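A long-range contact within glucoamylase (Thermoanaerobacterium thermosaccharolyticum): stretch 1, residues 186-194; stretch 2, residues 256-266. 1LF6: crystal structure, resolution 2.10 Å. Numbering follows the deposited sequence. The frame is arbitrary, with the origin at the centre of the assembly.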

ATOM      1  N   VAL A 186     -10.578   1.400 -21.731  1.00 39.73           N
ATOM      2  CA  VAL A 186      -9.285   0.804 -21.415  1.00 37.39           C
ATOM      3  C   VAL A 186      -8.981  -0.465 -22.203  1.00 36.12           C
ATOM      4  O   VAL A 186      -9.719  -1.445 -22.133  1.00 36.89           O
ATOM      5  CB  VAL A 186      -9.175   0.484 -19.907  1.00 37.76           C
ATOM      6  CG1 VAL A 186      -7.808  -0.118 -19.601  1.00 35.93           C
ATOM      7  CG2 VAL A 186      -9.391   1.748 -19.091  1.00 36.95           C
ATOM      8  N   TYR A 187      -7.874  -0.443 -22.942  1.00 34.01           N
ATOM      9  CA  TYR A 187      -7.457  -1.588 -23.750  1.00 33.92           C
ATOM     10  C   TYR A 187      -6.072  -2.081 -23.348  1.00 32.55           C
ATOM     11  O   TYR A 187      -5.200  -1.291 -22.980  1.00 33.85           O
ATOM     12  CB  TYR A 187      -7.406  -1.208 -25.238  1.00 34.14           C
ATOM     13  CG  TYR A 187      -8.730  -0.837 -25.864  1.00 35.87           C
ATOM     14  CD1 TYR A 187      -9.361  -1.699 -26.762  1.00 36.48           C
ATOM     15  CD2 TYR A 187      -9.338   0.385 -25.586  1.00 36.66           C
ATOM     16  CE1 TYR A 187     -10.565  -1.352 -27.369  1.00 37.27           C
ATOM     17  CE2 TYR A 187     -10.545   0.742 -26.187  1.00 37.40           C
ATOM     18  CZ  TYR A 187     -11.151  -0.130 -27.077  1.00 38.17           C
ATOM     19  OH  TYR A 187     -12.345   0.224 -27.664  1.00 40.31           O
ATOM     20  N   THR A 188      -5.873  -3.392 -23.431  1.00 31.33           N
ATOM     21  CA  THR A 188      -4.585  -3.993 -23.124  1.00 29.31           C
ATOM     22  C   THR A 188      -4.173  -4.868 -24.301  1.00 30.10           C
ATOM     23  O   THR A 188      -5.014  -5.470 -24.976  1.00 29.07           O
ATOM     24  CB  THR A 188      -4.631  -4.870 -21.853  1.00 29.74           C
ATOM     25  OG1 THR A 188      -5.386  -6.062 -22.109  1.00 27.08           O
ATOM     26  CG2 THR A 188      -5.263  -4.097 -20.700  1.00 28.95           C
ATOM     27  N   ALA A 189      -2.870  -4.931 -24.542  1.00 30.24           N
ATOM     28  CA  ALA A 189      -2.326  -5.727 -25.631  1.00 29.23           C
ATOM     29  C   ALA A 189      -1.178  -6.572 -25.099  1.00 28.97           C
ATOM     30  O   ALA A 189      -0.197  -6.040 -24.579  1.00 30.18           O
ATOM     31  CB  ALA A 189      -1.835  -4.810 -26.745  1.00 29.14           C
ATOM     32  N   LEU A 190      -1.311  -7.888 -25.220  1.00 28.14           N
ATOM     33  CA  LEU A 190      -0.282  -8.809 -24.759  1.00 28.58           C
ATOM     34  C   LEU A 190       0.501  -9.296 -25.981  1.00 30.07           C
ATOM     35  O   LEU A 190      -0.091  -9.799 -26.935  1.00 27.86           O
ATOM     36  CB  LEU A 190      -0.927 -10.004 -24.058  1.00 27.65           C
ATOM     37  CG  LEU A 190      -0.106 -10.810 -23.051  1.00 28.23           C
ATOM     38  CD1 LEU A 190      -0.784 -12.146 -22.827  1.00 27.04           C
ATOM     39  CD2 LEU A 190       1.297 -11.028 -23.554  1.00 30.73           C
ATOM     40  N   SER A 191       1.822  -9.149 -25.948  1.00 31.35           N
ATOM     41  CA  SER A 191       2.658  -9.572 -27.068  1.00 32.73           C
ATOM     42  C   SER A 191       3.899 -10.342 -26.635  1.00 33.57           C
ATOM     43  O   SER A 191       4.268 -10.349 -25.459  1.00 34.01           O
ATOM     44  CB  SER A 191       3.079  -8.357 -27.899  1.00 33.50           C
ATOM     45  OG  SER A 191       3.884  -7.473 -27.137  1.00 34.83           O
ATOM     46  N   SER A 192       4.538 -10.990 -27.605  1.00 33.89           N
ATOM     47  CA  SER A 192       5.748 -11.771 -27.364  1.00 34.07           C
ATOM     48  C   SER A 192       6.780 -11.412 -28.430  1.00 33.94           C
ATOM     49  O   SER A 192       6.437 -11.270 -29.602  1.00 31.59           O
ATOM     50  CB  SER A 192       5.427 -13.265 -27.434  1.00 33.29           C
ATOM     51  OG  SER A 192       6.578 -14.049 -27.184  1.00 35.01           O
ATOM     52  N   ASN A 193       8.039 -11.262 -28.027  1.00 34.31           N
ATOM     53  CA  ASN A 193       9.089 -10.918 -28.977  1.00 34.54           C
ATOM     54  C   ASN A 193       9.306 -12.066 -29.964  1.00 35.20           C
ATOM     55  O   ASN A 193       9.791 -11.857 -31.079  1.00 35.01           O
ATOM     56  CB  ASN A 193      10.394 -10.588 -28.241  1.00 34.37           C
ATOM     57  CG  ASN A 193      11.039 -11.804 -27.607  1.00 34.44           C
ATOM     58  OD1 ASN A 193      10.376 -12.603 -26.948  1.00 34.21           O
ATOM     59  ND2 ASN A 193      12.345 -11.945 -27.797  1.00 35.34           N
ATOM     60  N   ILE A 194       8.933 -13.273 -29.553  1.00 34.69           N
ATOM     61  CA  ILE A 194       9.071 -14.448 -30.403  1.00 34.72           C
ATOM     62  C   ILE A 194       7.700 -14.963 -30.823  1.00 34.85           C
ATOM     63  O   ILE A 194       7.586 -16.039 -31.411  1.00 34.77           O
ATOM     64  CB  ILE A 194       9.806 -15.591 -29.683  1.00 34.27           C
ATOM     65  CG1 ILE A 194       9.050 -15.977 -28.412  1.00 33.76           C
ATOM     66  CG2 ILE A 194      11.226 -15.175 -29.372  1.00 34.11           C
ATOM     67  CD1 ILE A 194       9.550 -17.256 -27.767  1.00 31.84           C
ATOM     68  N   GLU A 256      -3.780   2.280 -30.232  1.00 38.49           N
ATOM     69  CA  GLU A 256      -2.845   2.828 -29.260  1.00 36.61           C
ATOM     70  C   GLU A 256      -2.127   1.708 -28.514  1.00 35.68           C
ATOM     71  O   GLU A 256      -0.900   1.681 -28.454  1.00 36.16           O
ATOM     72  CB  GLU A 256      -3.563   3.733 -28.256  1.00 36.80           C
ATOM     73  CG  GLU A 256      -2.635   4.749 -27.597  1.00 37.12           C
ATOM     74  CD  GLU A 256      -3.235   5.404 -26.362  1.00 38.33           C
ATOM     75  OE1 GLU A 256      -4.466   5.610 -26.327  1.00 38.99           O
ATOM     76  OE2 GLU A 256      -2.469   5.726 -25.429  1.00 38.14           O
ATOM     77  N   ALA A 257      -2.893   0.780 -27.949  1.00 35.75           N
ATOM     78  CA  ALA A 257      -2.303  -0.331 -27.208  1.00 35.33           C
ATOM     79  C   ALA A 257      -1.304  -1.107 -28.060  1.00 35.54           C
ATOM     80  O   ALA A 257      -0.170  -1.347 -27.638  1.00 34.88           O
ATOM     81  CB  ALA A 257      -3.398  -1.266 -26.703  1.00 34.21           C
ATOM     82  N   ALA A 258      -1.726  -1.498 -29.261  1.00 35.42           N
ATOM     83  CA  ALA A 258      -0.870  -2.258 -30.171  1.00 35.00           C
ATOM     84  C   ALA A 258       0.386  -1.479 -30.544  1.00 34.37           C
ATOM     85  O   ALA A 258       1.491  -2.007 -30.484  1.00 34.58           O
ATOM     86  CB  ALA A 258      -1.648  -2.629 -31.433  1.00 35.77           C
ATOM     87  N   LYS A 259       0.208  -0.222 -30.930  1.00 35.37           N
ATOM     88  CA  LYS A 259       1.330   0.627 -31.305  1.00 36.30           C
ATOM     89  C   LYS A 259       2.344   0.745 -30.168  1.00 36.10           C
ATOM     90  O   LYS A 259       3.553   0.714 -30.395  1.00 36.46           O
ATOM     91  CB  LYS A 259       0.828   2.020 -31.680  1.00 38.52           C
ATOM     92  CG  LYS A 259       1.932   2.984 -32.089  1.00 41.48           C
ATOM     93  CD  LYS A 259       1.365   4.338 -32.473  1.00 44.47           C
ATOM     94  CE  LYS A 259       2.454   5.265 -32.985  1.00 46.80           C
ATOM     95  NZ  LYS A 259       3.132   4.698 -34.186  1.00 48.39           N
ATOM     96  N   THR A 260       1.842   0.884 -28.946  1.00 34.96           N
ATOM     97  CA  THR A 260       2.702   1.007 -27.774  1.00 33.48           C
ATOM     98  C   THR A 260       3.505  -0.274 -27.558  1.00 33.28           C
ATOM     99  O   THR A 260       4.692  -0.225 -27.236  1.00 32.89           O
ATOM    100  CB  THR A 260       1.868   1.306 -26.509  1.00 32.47           C
ATOM    101  OG1 THR A 260       1.120   2.510 -26.708  1.00 30.03           O
ATOM    102  CG2 THR A 260       2.774   1.471 -25.293  1.00 30.61           C
ATOM    103  N   ALA A 261       2.859  -1.420 -27.741  1.00 33.21           N
ATOM    104  CA  ALA A 261       3.532  -2.701 -27.574  1.00 33.54           C
ATOM    105  C   ALA A 261       4.636  -2.840 -28.618  1.00 35.30           C
ATOM    106  O   ALA A 261       5.726  -3.333 -28.325  1.00 34.79           O
ATOM    107  CB  ALA A 261       2.532  -3.841 -27.715  1.00 33.63           C
ATOM    108  N   LEU A 262       4.348  -2.399 -29.839  1.00 36.34           N
ATOM    109  CA  LEU A 262       5.327  -2.474 -30.918  1.00 36.58           C
ATOM    110  C   LEU A 262       6.527  -1.575 -30.638  1.00 36.75           C
ATOM    111  O   LEU A 262       7.664  -1.936 -30.932  1.00 37.40           O
ATOM    112  CB  LEU A 262       4.680  -2.080 -32.251  1.00 35.62           C
ATOM    113  CG  LEU A 262       3.648  -3.053 -32.831  1.00 35.04           C
ATOM    114  CD1 LEU A 262       3.040  -2.460 -34.094  1.00 35.06           C
ATOM    115  CD2 LEU A 262       4.313  -4.391 -33.135  1.00 34.41           C
ATOM    116  N   GLU A 263       6.281  -0.401 -30.067  1.00 36.97           N
ATOM    117  CA  GLU A 263       7.377   0.505 -29.762  1.00 36.44           C
ATOM    118  C   GLU A 263       8.272  -0.086 -28.677  1.00 36.09           C
ATOM    119  O   GLU A 263       9.499  -0.051 -28.780  1.00 36.04           O
ATOM    120  CB  GLU A 263       6.829   1.862 -29.327  1.00 37.46           C
ATOM    121  CG  GLU A 263       6.206   2.654 -30.464  1.00 39.35           C
ATOM    122  CD  GLU A 263       5.558   3.936 -29.995  1.00 41.69           C
ATOM    123  OE1 GLU A 263       5.182   4.764 -30.852  1.00 44.27           O
ATOM    124  OE2 GLU A 263       5.417   4.117 -28.766  1.00 43.50           O
ATOM    125  N   THR A 264       7.657  -0.641 -27.637  1.00 34.90           N
ATOM    126  CA  THR A 264       8.426  -1.237 -26.554  1.00 34.14           C
ATOM    127  C   THR A 264       9.253  -2.412 -27.075  1.00 34.71           C
ATOM    128  O   THR A 264      10.445  -2.517 -26.785  1.00 34.97           O
ATOM    129  CB  THR A 264       7.502  -1.713 -25.406  1.00 33.79           C
ATOM    130  OG1 THR A 264       6.879  -0.574 -24.792  1.00 29.93           O
ATOM    131  CG2 THR A 264       8.299  -2.480 -24.361  1.00 31.32           C
ATOM    132  N   LEU A 265       8.622  -3.288 -27.851  1.00 35.11           N
ATOM    133  CA  LEU A 265       9.309  -4.447 -28.414  1.00 37.01           C
ATOM    134  C   LEU A 265      10.456  -4.031 -29.336  1.00 36.73           C
ATOM    135  O   LEU A 265      11.490  -4.694 -29.396  1.00 37.97           O
ATOM    136  CB  LEU A 265       8.316  -5.320 -29.190  1.00 35.80           C
ATOM    137  CG  LEU A 265       7.324  -6.147 -28.364  1.00 36.10           C
ATOM    138  CD1 LEU A 265       6.248  -6.721 -29.276  1.00 34.69           C
ATOM    139  CD2 LEU A 265       8.072  -7.258 -27.636  1.00 34.23           C
ATOM    140  N   GLY A 266      10.267  -2.929 -30.051  1.00 37.88           N
ATOM    141  CA  GLY A 266      11.297  -2.460 -30.958  1.00 38.41           C
ATOM    142  C   GLY A 266      12.503  -1.878 -30.247  1.00 38.88           C
ATOM    143  O   GLY A 266      13.563  -1.705 -30.850  1.00 38.75           O
TER

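The strand and helix axes approach to 7.3 Å, closer than the roughly 10 Å usual for a helix packed on a sheet, and A189 CB meets A257 CB at 3.9 Å. No hydrogen bond or salt bridge joins the two stretches. The contact is made by van der Waals packing alone, and most of the side chains in it are very small. A189, S191, A257 and A261 carry much of it, together with one larger residue, L265.

Residues 186-192 form a strand. Residues 256-266 belong to a helix that begins earlier in the chain. Their N-to-C directions differ by 37°, so the two segments run roughly the same way. The small side chains permit a close approach of the backbones: the CA atoms of A189 and A257 are 5.6 Å apart. Further along, the CA atoms of N193 and L265 are 6.5 Å apart.

The helix backbone hydrogen-bonds along itself from E256 O to G266 N. A261 N donates to A257 O at 3.0 Å, and L265 N donates to A261 O at 2.9 Å. The side chains that the helix turns toward the strand are alanines and a leucine, which have no polar groups to offer.

The spacing of the contact follows from the two repeats. Strand side chains alternate, so Y187, A189 and S191 direct their CA-to-CB bonds toward the helix, while T188, L190 and S192 direct theirs away. On the helix, A257, A261 and L265 recur every four residues, about one turn apart, and all three point toward the strand.

The A189 and A257 methyl groups that meet in this way belong to residues that each have 52 Å² covered by the other stretch. Y187 adds a second apolar contact, its CB lying 4.3 Å from A257 CB. The aromatic ring takes no part in this, because the end of the Y187 side chain leads away from the helix.

S191 sits against the next two turns. Its OG is 3.9 Å from A261 CB and 3.3 Å from L265 CD1. Neither carbon can serve as a hydrogen-bond partner, so these are packing contacts. The hydroxyl is not left unsatisfied, since S191 OG is hydrogen-bonded elsewhere in the structure.

L265 has the largest area covered in this contact, 63 Å². Its side chain adopts the m, t rotamer and spans the end of the strand. Its CD1 comes closest to S191. Its CD2 lies 4.0 Å from N193 N and 4.1 Å from N193 CB, and is also near S191 OG, at 4.2 Å. N193 lies just beyond the strand. The end of its side chain leads away from the helix, leaving its backbone and CB to meet the leucine.

The two stretches together bury 295 Å², a modest area consistent with such small side chains.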